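Local coordinates for protein ribokinase (Arabidopsis thaliana, PDB 6ILS) that phosphorylates D-ribose at O-5 using ATP and a divalent cation, giving D-ribose 5-phosphate for nucleotide and amino-acid synthesis or the pentose phosphate pathway, at residues G294-P297 with S298-D301; H67-L70 with I71-L75; T203-Q206 with I207-V211; E190-L193 with S194-T197; E271-S274 with H275-L279. All blocks are in the same frame, centred on the assembly; numbering follows the deposited sequence.

Interaction 1: residues G294-P297 with S298-D301; sequences GAIP and SMPD. With NA (sodium ion), chain G.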
loop_
_atom_site.group_PDB
_atom_site.type_symbol
_atom_site.label_atom_id
_atom_site.label_comp_id
_atom_site.label_asym_id
_atom_site.label_seq_id
_atom_site.Cartn_x
_atom_site.Cartn_y
_atom_site.Cartn_z
ATOM N N GLY B 294 1.742 -16.036 -2.269
ATOM C CA GLY B 294 0.616 -15.270 -1.765
ATOM C C GLY B 294 -0.160 -16.040 -0.710
ATOM O O GLY B 294 -0.074 -17.263 -0.657
ATOM N N ALA B 295 -0.916 -15.343 0.132
ATOM C CA ALA B 295 -1.711 -16.026 1.155
ATOM C C ALA B 295 -3.006 -16.576 0.563
ATOM O O ALA B 295 -3.117 -17.770 0.275
ATOM C CB ALA B 295 -2.013 -15.087 2.323
ATOM N N ILE B 296 -3.983 -15.697 0.373
ATOM C CA ILE B 296 -5.284 -16.104 -0.129
ATOM C C ILE B 296 -5.237 -16.763 -1.533
ATOM O O ILE B 296 -5.944 -17.750 -1.758
ATOM C CB ILE B 296 -6.248 -14.903 -0.073
ATOM C CG1 ILE B 296 -6.487 -14.554 1.407
ATOM C CG2 ILE B 296 -7.556 -15.206 -0.793
ATOM C CD1 ILE B 296 -7.582 -13.499 1.690
ATOM N N PRO B 297 -4.381 -16.275 -2.460
ATOM C CA PRO B 297 -4.224 -17.005 -3.728
ATOM C C PRO B 297 -3.734 -18.450 -3.604
ATOM O O PRO B 297 -4.009 -19.246 -4.491
ATOM C CB PRO B 297 -3.174 -16.174 -4.479
ATOM C CG PRO B 297 -3.326 -14.816 -3.945
ATOM C CD PRO B 297 -3.703 -14.963 -2.509
ATOM N N SER B 298 -3.028 -18.784 -2.525
ATOM C CA SER B 298 -2.449 -20.116 -2.378
ATOM C C SER B 298 -3.374 -21.124 -1.687
ATOM O O SER B 298 -3.022 -22.298 -1.556
ATOM C CB SER B 298 -1.138 -20.047 -1.584
ATOM O OG SER B 298 -1.413 -19.742 -0.225
ATOM N N MET B 299 -4.523 -20.668 -1.218
ATOM C CA MET B 299 -5.418 -21.586 -0.482
ATOM C C MET B 299 -5.901 -22.713 -1.389
ATOM O O MET B 299 -6.388 -22.440 -2.449
ATOM C CB MET B 299 -6.610 -20.888 0.151
ATOM C CG MET B 299 -6.746 -21.272 1.592
ATOM S SD MET B 299 -5.555 -20.338 2.515
ATOM C CE MET B 299 -6.154 -18.730 2.066
ATOM N N PRO B 300 -5.805 -23.979 -0.959
ATOM C CA PRO B 300 -6.211 -25.074 -1.798
ATOM C C PRO B 300 -7.702 -25.408 -1.737
ATOM O O PRO B 300 -8.324 -25.156 -0.791
ATOM C CB PRO B 300 -5.414 -26.225 -1.192
ATOM C CG PRO B 300 -5.399 -25.905 0.264
ATOM C CD PRO B 300 -5.263 -24.408 0.314
ATOM N N ASP B 301 -8.210 -26.018 -2.800
ATOM C CA ASP B 301 -9.612 -26.489 -2.767
ATOM C C ASP B 301 -9.665 -27.826 -2.029
ATOM O O ASP B 301 -8.668 -28.483 -1.949
ATOM C CB ASP B 301 -10.256 -26.548 -4.150
ATOM C CG ASP B 301 -9.667 -27.583 -5.080
ATOM O OD1 ASP B 301 -8.844 -28.381 -4.637
ATOM O OD2 ASP B 301 -10.038 -27.554 -6.243
HETATM NA NA NA G . 1.577 -19.478 0.282
#
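Ser-298 turns its hydroxyl back onto the two carbonyls at the start of the turn: OG lies 2.7 Å from Ala-295 O and 2.9 Å from Gly-294 O. With chi1 at 70°, OG sits between the backbone N and the carbonyl carbon, a position from which both oxygens can be reached, although its single proton can serve only one of them at a time. Ser-298 N bonds to Ala-295 O at 3.0 Å, from well above the carbonyl plane. This is a short 3-10 turn, continued by Met-299 N bonding to Ile-296 O at 3.3 Å. It belongs to the monovalent-cation loop of the PfkB kinase: Gly-294 O coordinates the sodium ion at 2.9 Å, together with the carbonyl oxygens of Asp-253, Thr-255, Cys-289 and Val-292. Ser-298 OG also lies 3.0 Å from the sodium, next to these carbonyl ligands, consistent with the part predicted for this serine in the potassium site. Met-299, bent at chi2 and chi3, folds its methyl back over the turn, so that CE comes within 3.5 Å of Ile-296 CA and 4.2 Å of Ile-296 CG1. Lys-51 NZ, from helix 41-51, bonds to both Ile-296 O and Met-299 O.

Interaction 2: residues H67-L70 with I71-L75; sequences HGKL and IAEAL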
loop_
_atom_site.group_PDB
_atom_site.type_symbol
_atom_site.label_atom_id
_atom_site.label_comp_id
_atom_site.label_asym_id
_atom_site.label_seq_id
_atom_site.Cartn_x
_atom_site.Cartn_y
_atom_site.Cartn_z
ATOM N N HIS B 67 -7.794 -0.570 -0.384
ATOM C CA HIS B 67 -7.350 -1.779 0.328
ATOM C C HIS B 67 -8.547 -2.596 0.834
ATOM O O HIS B 67 -8.535 -3.839 0.797
ATOM C CB HIS B 67 -6.452 -1.411 1.504
ATOM C CG HIS B 67 -5.081 -0.954 1.111
ATOM N ND1 HIS B 67 -4.279 -0.218 1.955
ATOM C CD2 HIS B 67 -4.359 -1.147 -0.019
ATOM C CE1 HIS B 67 -3.127 0.035 1.360
ATOM N NE2 HIS B 67 -3.144 -0.526 0.166
ATOM N N GLY B 68 -9.565 -1.889 1.313
ATOM C CA GLY B 68 -10.799 -2.512 1.758
ATOM C C GLY B 68 -11.474 -3.250 0.630
ATOM O O GLY B 68 -11.970 -4.362 0.807
ATOM N N LYS B 69 -11.499 -2.624 -0.544
ATOM C CA LYS B 69 -12.097 -3.220 -1.723
ATOM C C LYS B 69 -11.337 -4.457 -2.191
ATOM O O LYS B 69 -11.943 -5.435 -2.633
ATOM C CB LYS B 69 -12.163 -2.196 -2.863
ATOM C CG LYS B 69 -13.163 -2.568 -3.948
ATOM C CD LYS B 69 -14.082 -1.382 -4.248
ATOM C CE LYS B 69 -15.485 -1.824 -4.642
ATOM N NZ LYS B 69 -16.411 -0.657 -4.810
ATOM N N LEU B 70 -10.013 -4.386 -2.117
ATOM C CA LEU B 70 -9.150 -5.516 -2.434
ATOM C C LEU B 70 -9.567 -6.744 -1.621
ATOM O O LEU B 70 -9.718 -7.837 -2.150
ATOM C CB LEU B 70 -7.695 -5.148 -2.148
ATOM C CG LEU B 70 -6.614 -6.229 -2.162
ATOM C CD1 LEU B 70 -6.422 -6.783 -3.568
ATOM C CD2 LEU B 70 -5.320 -5.645 -1.598
ATOM N N ILE B 71 -9.746 -6.533 -0.329
ATOM C CA ILE B 71 -10.121 -7.614 0.580
ATOM C C ILE B 71 -11.479 -8.208 0.218
ATOM O O ILE B 71 -11.630 -9.417 0.084
ATOM C CB ILE B 71 -10.197 -7.129 2.037
ATOM C CG1 ILE B 71 -8.898 -6.443 2.479
ATOM C CG2 ILE B 71 -10.599 -8.281 2.951
ATOM C CD1 ILE B 71 -7.689 -7.320 2.429
ATOM N N ALA B 72 -12.463 -7.329 0.080
ATOM C CA ALA B 72 -13.830 -7.724 -0.223
ATOM C C ALA B 72 -13.880 -8.540 -1.506
ATOM O O ALA B 72 -14.543 -9.566 -1.580
ATOM C CB ALA B 72 -14.706 -6.496 -0.332
ATOM N N GLU B 73 -13.156 -8.078 -2.518
ATOM C CA GLU B 73 -13.117 -8.773 -3.801
ATOM C C GLU B 73 -12.493 -10.163 -3.687
ATOM O O GLU B 73 -13.003 -11.138 -4.253
ATOM C CB GLU B 73 -12.349 -7.930 -4.828
ATOM C CG GLU B 73 -13.140 -6.708 -5.296
ATOM C CD GLU B 73 -12.314 -5.728 -6.127
ATOM O OE1 GLU B 73 -11.073 -5.904 -6.218
ATOM O OE2 GLU B 73 -12.910 -4.772 -6.679
ATOM N N ALA B 74 -11.391 -10.249 -2.957
ATOM C CA ALA B 74 -10.679 -11.516 -2.806
ATOM C C ALA B 74 -11.527 -12.549 -2.071
ATOM O O ALA B 74 -11.506 -13.728 -2.419
ATOM C CB ALA B 74 -9.341 -11.296 -2.069
ATOM N N LEU B 75 -12.296 -12.099 -1.079
ATOM C CA LEU B 75 -13.042 -13.005 -0.200
ATOM C C LEU B 75 -14.415 -13.387 -0.716
ATOM O O LEU B 75 -14.894 -14.477 -0.447
ATOM C CB LEU B 75 -13.225 -12.369 1.186
ATOM C CG LEU B 75 -11.981 -12.160 2.042
ATOM C CD1 LEU B 75 -12.409 -11.685 3.442
ATOM C CD2 LEU B 75 -11.192 -13.447 2.144
#
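Ile-71 leans back over the preceding turn of helix 66-75, its CG1 resting 3.1 Å from His-67 O. The helix is the crossover of a beta-alpha-beta unit between strands 56-63 and 87-90, and four successive i to i+4 backbone bonds, from Ile-71 N to His-67 O through Ala-74 N to Leu-70 O, carry its regular spiral across this stretch. The isoleucine conformation accounts for the close approach: CG1 is anti to the carbonyl carbon (chi1 -54°) and thus swings back along the helix, while a second bend at chi2 keeps CD1 near the same oxygen, at 3.9 Å. Ile-71 also packs on Ala-38 of strand 33-39 and Ala-11.

On the outer side, the carboxylate end of Glu-73 crosses the base of the Lys-69 chain, OE2 against CG. The glutamate is extended beyond its own CG, yet it does not meet the ammonium group; Lys-69 NZ stays 5.7 Å from Glu-73 OE2, too far for a salt bridge within the helix. Between subunits, Glu-73 OE2 has a long, weak ion pair with Lys-69 NZ of the second subunit. Near the dimer interface, Leu-70 extends over Ala-13 and Thr-36 and packs on Ala-66 of the second subunit, while His-67 NE2 hydrogen-bonds to His-67 NE2 of that subunit. One turn on, the base of the Glu-73 side chain lies over the carbonyl to which its own N is bonded at 2.9 Å, with CG 3.2 Å from Lys-69 O.

Interaction 3: residues T203-Q206 with I207-V211; sequences TFEQ and ISQAV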
loop_
_atom_site.group_PDB
_atom_site.type_symbol
_atom_site.label_atom_id
_atom_site.label_comp_id
_atom_site.label_asym_id
_atom_site.label_seq_id
_atom_site.Cartn_x
_atom_site.Cartn_y
_atom_site.Cartn_z
ATOM N N THR B 203 12.620 -28.614 22.501
ATOM C CA THR B 203 12.450 -30.072 22.458
ATOM C C THR B 203 11.007 -30.456 22.729
ATOM O O THR B 203 10.263 -29.675 23.321
ATOM C CB THR B 203 13.328 -30.790 23.493
ATOM O OG1 THR B 203 12.874 -30.463 24.816
ATOM C CG2 THR B 203 14.790 -30.391 23.332
ATOM N N PHE B 204 10.615 -31.663 22.325
ATOM C CA PHE B 204 9.231 -32.078 22.535
ATOM C C PHE B 204 8.889 -32.183 24.017
ATOM O O PHE B 204 7.761 -31.894 24.418
ATOM C CB PHE B 204 8.924 -33.409 21.847
ATOM C CG PHE B 204 7.453 -33.729 21.815
ATOM C CD1 PHE B 204 6.615 -33.114 20.894
ATOM C CD2 PHE B 204 6.902 -34.619 22.727
ATOM C CE1 PHE B 204 5.250 -33.398 20.870
ATOM C CE2 PHE B 204 5.538 -34.904 22.707
ATOM C CZ PHE B 204 4.717 -34.292 21.778
ATOM N N GLU B 205 9.848 -32.611 24.832
ATOM C CA GLU B 205 9.634 -32.619 26.274
ATOM C C GLU B 205 9.327 -31.207 26.770
ATOM O O GLU B 205 8.375 -31.002 27.512
ATOM C CB GLU B 205 10.852 -33.176 27.010
ATOM C CG GLU B 205 10.722 -33.120 28.522
ATOM C CD GLU B 205 9.645 -34.053 29.059
ATOM O OE1 GLU B 205 9.253 -35.005 28.340
ATOM O OE2 GLU B 205 9.190 -33.830 30.204
ATOM N N GLN B 206 10.148 -30.244 26.360
ATOM C CA GLN B 206 9.933 -28.839 26.718
ATOM C C GLN B 206 8.570 -28.333 26.239
ATOM O O GLN B 206 7.845 -27.662 26.976
ATOM C CB GLN B 206 11.052 -27.967 26.138
ATOM C CG GLN B 206 12.371 -28.105 26.894
ATOM C CD GLN B 206 13.501 -27.289 26.295
ATOM O OE1 GLN B 206 13.451 -26.877 25.135
ATOM N NE2 GLN B 206 14.541 -27.058 27.092
ATOM N N ILE B 207 8.223 -28.673 25.006
ATOM C CA ILE B 207 6.926 -28.265 24.456
ATOM C C ILE B 207 5.795 -28.848 25.291
ATOM O O ILE B 207 4.859 -28.154 25.640
ATOM C CB ILE B 207 6.791 -28.690 22.982
ATOM C CG1 ILE B 207 7.758 -27.866 22.120
ATOM C CG2 ILE B 207 5.357 -28.557 22.505
ATOM C CD1 ILE B 207 7.939 -28.390 20.697
ATOM N N SER B 208 5.897 -30.125 25.643
ATOM C CA SER B 208 4.866 -30.770 26.453
ATOM C C SER B 208 4.700 -30.105 27.812
ATOM O O SER B 208 3.587 -30.004 28.336
ATOM C CB SER B 208 5.199 -32.258 26.641
ATOM O OG SER B 208 5.379 -32.870 25.375
ATOM N N GLN B 209 5.808 -29.651 28.381
ATOM C CA GLN B 209 5.754 -28.971 29.665
ATOM C C GLN B 209 5.261 -27.531 29.506
ATOM O O GLN B 209 4.598 -26.991 30.396
ATOM C CB GLN B 209 7.125 -29.011 30.344
ATOM C CG GLN B 209 7.479 -30.405 30.856
ATOM C CD GLN B 209 6.276 -31.120 31.460
ATOM O OE1 GLN B 209 5.785 -30.751 32.528
ATOM N NE2 GLN B 209 5.785 -32.143 30.764
ATOM N N ALA B 210 5.575 -26.908 28.373
ATOM C CA ALA B 210 5.012 -25.588 28.105
ATOM C C ALA B 210 3.492 -25.714 27.971
ATOM O O ALA B 210 2.749 -24.861 28.464
ATOM C CB ALA B 210 5.634 -24.975 26.855
ATOM N N VAL B 211 3.039 -26.803 27.339
ATOM C CA VAL B 211 1.615 -27.083 27.177
ATOM C C VAL B 211 0.935 -27.397 28.511
ATOM O O VAL B 211 -0.207 -26.990 28.754
ATOM C CB VAL B 211 1.380 -28.266 26.178
ATOM C CG1 VAL B 211 -0.056 -28.766 26.257
ATOM C CG2 VAL B 211 1.751 -27.840 24.734
#
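Thr-203, just before helix 204-216, gives its carbonyl to Ile-207 N at 2.8 Å, and Ile-207 CG1 packs against the same oxygen at 3.3 Å. The threonine hydroxyl OG1 accepts from Gln-206 N, three residues on, at 3.1 Å. Next in sequence, Phe-204 O takes two bonds from one residue: Ser-208 N at 2.8 Å and Ser-208 OG at 2.7 Å, arriving from opposite faces of the carbonyl plane. The serine oxygen is anti to its own carbonyl carbon (chi1 -55°), which turns it back toward the previous turn and also sets it over one face of the Phe-204 ring, 3.4 Å from CE2. Glu-205 runs side by side with Gln-209, the carboxylate and amide planes only 8° apart; the nearest polar atoms, OE2 and NE2, remain 3.8 Å from each other, so the pair lies alongside without a direct bond. Gln-206 OE1 accepts chiefly from Glu-202 N, and a weak second bond of 3.3 Å from Thr-203 N to OE1 completes the capping box that opens the helix. The backbone O of Gln-206 receives Ala-210 N, the last of the bonds joining these two turns. Ile-207 and Ala-210 face Leu-193 of helix 190-197. Ile-207 also packs on Phe-234 of strand 231-235, as does Ser-208.

Interaction 4: residues E190-L193 with S194-T197; sequences ETEL and SRLT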
loop_
_atom_site.group_PDB
_atom_site.type_symbol
_atom_site.label_atom_id
_atom_site.label_comp_id
_atom_site.label_asym_id
_atom_site.label_seq_id
_atom_site.Cartn_x
_atom_site.Cartn_y
_atom_site.Cartn_z
ATOM N N GLU B 190 5.729 -22.640 18.000
ATOM C CA GLU B 190 6.771 -22.842 19.008
ATOM C C GLU B 190 7.153 -21.549 19.718
ATOM O O GLU B 190 7.270 -21.507 20.943
ATOM C CB GLU B 190 8.020 -23.448 18.366
ATOM C CG GLU B 190 7.798 -24.835 17.799
ATOM C CD GLU B 190 9.038 -25.410 17.134
ATOM O OE1 GLU B 190 10.000 -25.763 17.856
ATOM O OE2 GLU B 190 9.045 -25.505 15.888
ATOM N N THR B 191 7.361 -20.500 18.939
ATOM C CA THR B 191 7.796 -19.222 19.493
ATOM C C THR B 191 6.690 -18.561 20.323
ATOM O O THR B 191 6.946 -18.018 21.397
ATOM C CB THR B 191 8.250 -18.294 18.381
ATOM O OG1 THR B 191 9.282 -18.949 17.634
ATOM C CG2 THR B 191 8.786 -16.980 18.951
ATOM N N GLU B 192 5.454 -18.631 19.837
ATOM C CA GLU B 192 4.321 -18.078 20.568
ATOM C C GLU B 192 4.074 -18.840 21.855
ATOM O O GLU B 192 3.708 -18.250 22.872
ATOM C CB GLU B 192 3.063 -18.089 19.695
ATOM C CG GLU B 192 3.190 -17.131 18.524
ATOM C CD GLU B 192 2.242 -17.426 17.375
ATOM O OE1 GLU B 192 1.490 -18.429 17.426
ATOM O OE2 GLU B 192 2.261 -16.627 16.416
ATOM N N LEU B 193 4.281 -20.153 21.818
ATOM C CA LEU B 193 4.070 -20.971 23.004
ATOM C C LEU B 193 5.118 -20.644 24.064
ATOM O O LEU B 193 4.808 -20.592 25.246
ATOM C CB LEU B 193 4.126 -22.457 22.654
ATOM C CG LEU B 193 4.012 -23.461 23.805
ATOM C CD1 LEU B 193 2.665 -23.394 24.499
ATOM C CD2 LEU B 193 4.278 -24.872 23.252
ATOM N N SER B 194 6.353 -20.430 23.620
ATOM C CA SER B 194 7.445 -20.051 24.516
ATOM C C SER B 194 7.249 -18.653 25.097
ATOM O O SER B 194 7.459 -18.438 26.291
ATOM C CB SER B 194 8.782 -20.112 23.780
ATOM O OG SER B 194 9.826 -19.605 24.593
ATOM N N ARG B 195 6.868 -17.700 24.247
ATOM C CA ARG B 195 6.608 -16.338 24.706
ATOM C C ARG B 195 5.495 -16.314 25.748
ATOM O O ARG B 195 5.649 -15.707 26.810
ATOM C CB ARG B 195 6.238 -15.429 23.536
ATOM C CG ARG B 195 5.991 -13.989 23.946
ATOM C CD ARG B 195 5.127 -13.278 22.923
ATOM N NE ARG B 195 5.562 -13.577 21.565
ATOM C CZ ARG B 195 4.741 -13.881 20.563
ATOM N NH1 ARG B 195 5.244 -14.143 19.365
ATOM N NH2 ARG B 195 3.423 -13.926 20.757
ATOM N N LEU B 196 4.387 -16.984 25.437
ATOM C CA LEU B 196 3.209 -17.032 26.303
ATOM C C LEU B 196 3.454 -17.745 27.637
ATOM O O LEU B 196 2.906 -17.353 28.669
ATOM C CB LEU B 196 2.051 -17.721 25.576
ATOM C CG LEU B 196 1.018 -18.389 26.481
ATOM C CD1 LEU B 196 0.072 -17.339 27.060
ATOM C CD2 LEU B 196 0.257 -19.496 25.779
ATOM N N THR B 197 4.266 -18.795 27.621
ATOM C CA THR B 197 4.503 -19.566 28.840
ATOM C C THR B 197 5.762 -19.091 29.559
ATOM O O THR B 197 5.940 -19.335 30.750
ATOM C CB THR B 197 4.650 -21.072 28.544
ATOM O OG1 THR B 197 5.755 -21.263 27.649
ATOM C CG2 THR B 197 3.361 -21.644 27.949
HETATM O O HOH W 1 4.368 -14.610 16.741
#
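Leu-193 and Thr-197 form the tight side of this helical turn. Leu-193 O is held twice, by Thr-197 N at 3.0 Å and by Thr-197 OG1 at 2.7 Å, the two donors coming from opposite faces of the carbonyl plane. A chi1 of 60° tucks OG1 in beside both backbone neighbours of CA, and CG2 is turned back to 3.9 Å from Leu-193 CD1. The same OG1 is bonded to Met-199 N, so it links the last turn of the helix to the chain that leaves it.

The other side is looser: the exposed Arg-195 reaches the buried Glu-192 through a water. The two side chains run side by side, yet their carboxylate and guanidinium planes are turned 62° from each other and the charged atoms stand 4.9 Å apart, OE2 to NH1. The bridging water donates to Glu-192 OE2 and accepts from Arg-195 NH1 at 2.8 Å, in the plane of the guanidinium at its edge. Glu-192 CA lies over one guanidinium face, toward its rim, while Glu-192 CG approaches NH1 to 3.7 Å. Arg-195 NH1 also forms a salt bridge with Asp-172.

Helix 190-197 begins just after Asn-189, a predicted ATP-binding residue whose OD1 accepts from Glu-192 N. Its apolar side rests on helix 204-216, where Leu-193 touches Ile-207, Ala-210 and Cys-214 and Thr-197 touches Ala-210.

Interaction 5: residues E271-S274 with H275-L279; sequences EGKS and HEECL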
loop_
_atom_site.group_PDB
_atom_site.type_symbol
_atom_site.label_atom_id
_atom_site.label_comp_id
_atom_site.label_asym_id
_atom_site.label_seq_id
_atom_site.Cartn_x
_atom_site.Cartn_y
_atom_site.Cartn_z
ATOM N N GLU B 271 -16.649 -30.776 10.823
ATOM C CA GLU B 271 -17.263 -31.855 10.027
ATOM C C GLU B 271 -17.310 -33.182 10.794
ATOM O O GLU B 271 -17.786 -34.126 10.222
ATOM C CB GLU B 271 -16.504 -32.002 8.726
ATOM C CG GLU B 271 -16.760 -30.840 7.804
ATOM C CD GLU B 271 -16.059 -31.011 6.479
ATOM O OE1 GLU B 271 -15.248 -31.932 6.407
ATOM O OE2 GLU B 271 -16.314 -30.200 5.581
ATOM N N GLY B 272 -16.745 -33.268 11.991
ATOM C CA GLY B 272 -16.885 -34.500 12.789
ATOM C C GLY B 272 -15.751 -35.480 12.608
ATOM O O GLY B 272 -15.866 -36.590 13.069
ATOM N N LYS B 273 -14.643 -35.047 12.031
ATOM C CA LYS B 273 -13.540 -35.999 11.820
ATOM C C LYS B 273 -12.799 -36.243 13.132
ATOM O O LYS B 273 -12.864 -35.418 13.994
ATOM C CB LYS B 273 -12.608 -35.467 10.739
ATOM C CG LYS B 273 -13.229 -35.453 9.360
ATOM C CD LYS B 273 -12.278 -35.031 8.298
ATOM C CE LYS B 273 -12.884 -35.116 6.926
ATOM N NZ LYS B 273 -11.977 -34.547 5.917
ATOM N N SER B 274 -12.016 -37.313 13.176
ATOM C CA SER B 274 -11.191 -37.672 14.352
ATOM C C SER B 274 -10.047 -36.674 14.534
ATOM O O SER B 274 -9.654 -36.072 13.568
ATOM C CB SER B 274 -10.658 -39.055 14.200
ATOM O OG SER B 274 -9.620 -39.108 13.256
ATOM N N HIS B 275 -9.522 -36.549 15.747
ATOM C CA HIS B 275 -8.379 -35.633 15.971
ATOM C C HIS B 275 -7.243 -36.002 15.008
ATOM O O HIS B 275 -6.647 -35.123 14.423
ATOM C CB HIS B 275 -7.914 -35.714 17.427
ATOM C CG HIS B 275 -8.968 -35.401 18.429
ATOM N ND1 HIS B 275 -9.791 -34.333 18.302
ATOM C CD2 HIS B 275 -9.313 -36.004 19.577
ATOM C CE1 HIS B 275 -10.595 -34.275 19.332
ATOM N NE2 HIS B 275 -10.333 -35.294 20.108
ATOM N N GLU B 276 -6.984 -37.296 14.885
ATOM C CA GLU B 276 -5.956 -37.746 13.956
ATOM C C GLU B 276 -6.235 -37.263 12.533
ATOM O O GLU B 276 -5.345 -36.739 11.871
ATOM C CB GLU B 276 -5.849 -39.271 13.963
ATOM C CG GLU B 276 -5.182 -39.849 15.203
ATOM C CD GLU B 276 -6.098 -39.910 16.430
ATOM O OE1 GLU B 276 -7.336 -39.703 16.297
ATOM O OE2 GLU B 276 -5.562 -40.189 17.532
ATOM N N GLU B 277 -7.464 -37.461 12.073
ATOM C CA GLU B 277 -7.857 -37.040 10.725
ATOM C C GLU B 277 -7.794 -35.522 10.579
ATOM O O GLU B 277 -7.414 -35.025 9.517
ATOM C CB GLU B 277 -9.269 -37.531 10.389
ATOM C CG GLU B 277 -9.383 -39.032 10.089
ATOM C CD GLU B 277 -10.811 -39.576 10.196
ATOM O OE1 GLU B 277 -11.716 -38.864 10.694
ATOM O OE2 GLU B 277 -11.027 -40.739 9.790
ATOM N N CYS B 278 -8.179 -34.800 11.634
ATOM C CA CYS B 278 -8.118 -33.333 11.628
ATOM C C CYS B 278 -6.691 -32.846 11.428
ATOM O O CYS B 278 -6.443 -31.967 10.606
ATOM C CB CYS B 278 -8.681 -32.745 12.927
ATOM S SG CYS B 278 -10.452 -32.908 13.087
ATOM N N LEU B 279 -5.751 -33.410 12.181
ATOM C CA LEU B 279 -4.353 -33.035 12.042
ATOM C C LEU B 279 -3.802 -33.353 10.653
ATOM O O LEU B 279 -3.053 -32.565 10.077
ATOM C CB LEU B 279 -3.505 -33.740 13.095
ATOM C CG LEU B 279 -3.448 -33.131 14.497
ATOM C CD1 LEU B 279 -2.511 -33.943 15.378
ATOM C CD2 LEU B 279 -2.975 -31.681 14.453
#
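Reciprocal hydrogen bonds between Ser-274 and Glu-277 dominate this contact. Ser-274 OG accepts from Glu-277 N at 3.0 Å, and Glu-277 OE1 accepts from Ser-274 N at 2.9 Å in a nearly straight bond, with an N-H...O angle of 171°. The amide meets OE1 on its anti side, 34° out of the carboxylate plane. The serine oxygen reaches its donor because a chi1 of 74° holds it over its own backbone. Glu-277 folds back the other way: CG is anti to its own carbonyl carbon, and the extended chain beyond it carries OE1 to the amide.

Together these bonds make a capping box at the start of helix 275-289. They satisfy backbone N-H groups in and just before its first turn, and the carboxylate would probably be favoured there by the positive end of the helix dipole. The first regular helical bond follows, Cys-278 N to Ser-274 O at 2.7 Å. Just upstream, Gly-272 ends helix 257-270 in a Schellman motif with positive phi, so that one helix closes and the next opens within a few residues.

Van der Waals contacts fill in round the cap. Ser-274 OG touches Glu-277 CG at 3.2 Å, and Lys-273 CB meets Glu-277 OE1 at 3.5 Å where the two side chains cross at about a right angle. Cys-278 SG lies 3.6 Å from Lys-273 O and packs against Phe-265, Ala-268 and Met-269 of helix 257-270. An electrostatic contact of another kind lies beyond the cap, where the extended Lys-273 chain leads away to a cation-pi interaction with Phe-281.

How the interactions relate
Interaction 1 is the buried contact and interaction 5 the surface one; interactions 2, 3 and 4 are partly buried. Interactions 3 and 4 belong to consecutive helices that pack directly, Ala-210 CB lying 3.8 Å from Leu-193 CG, and both use a hydroxyl as a second donor to a helix carbonyl. Interactions 1 and 2 also touch, through Ile-296 CD1 and Leu-75 CD2 at 3.6 Å, joining the cation loop to the crossover helix that reaches the dimer interface. Capping boxes open the helices of interactions 3 and 5, with a glutamine closing one and a glutamate the other. Only interaction 1 includes a metal ligand.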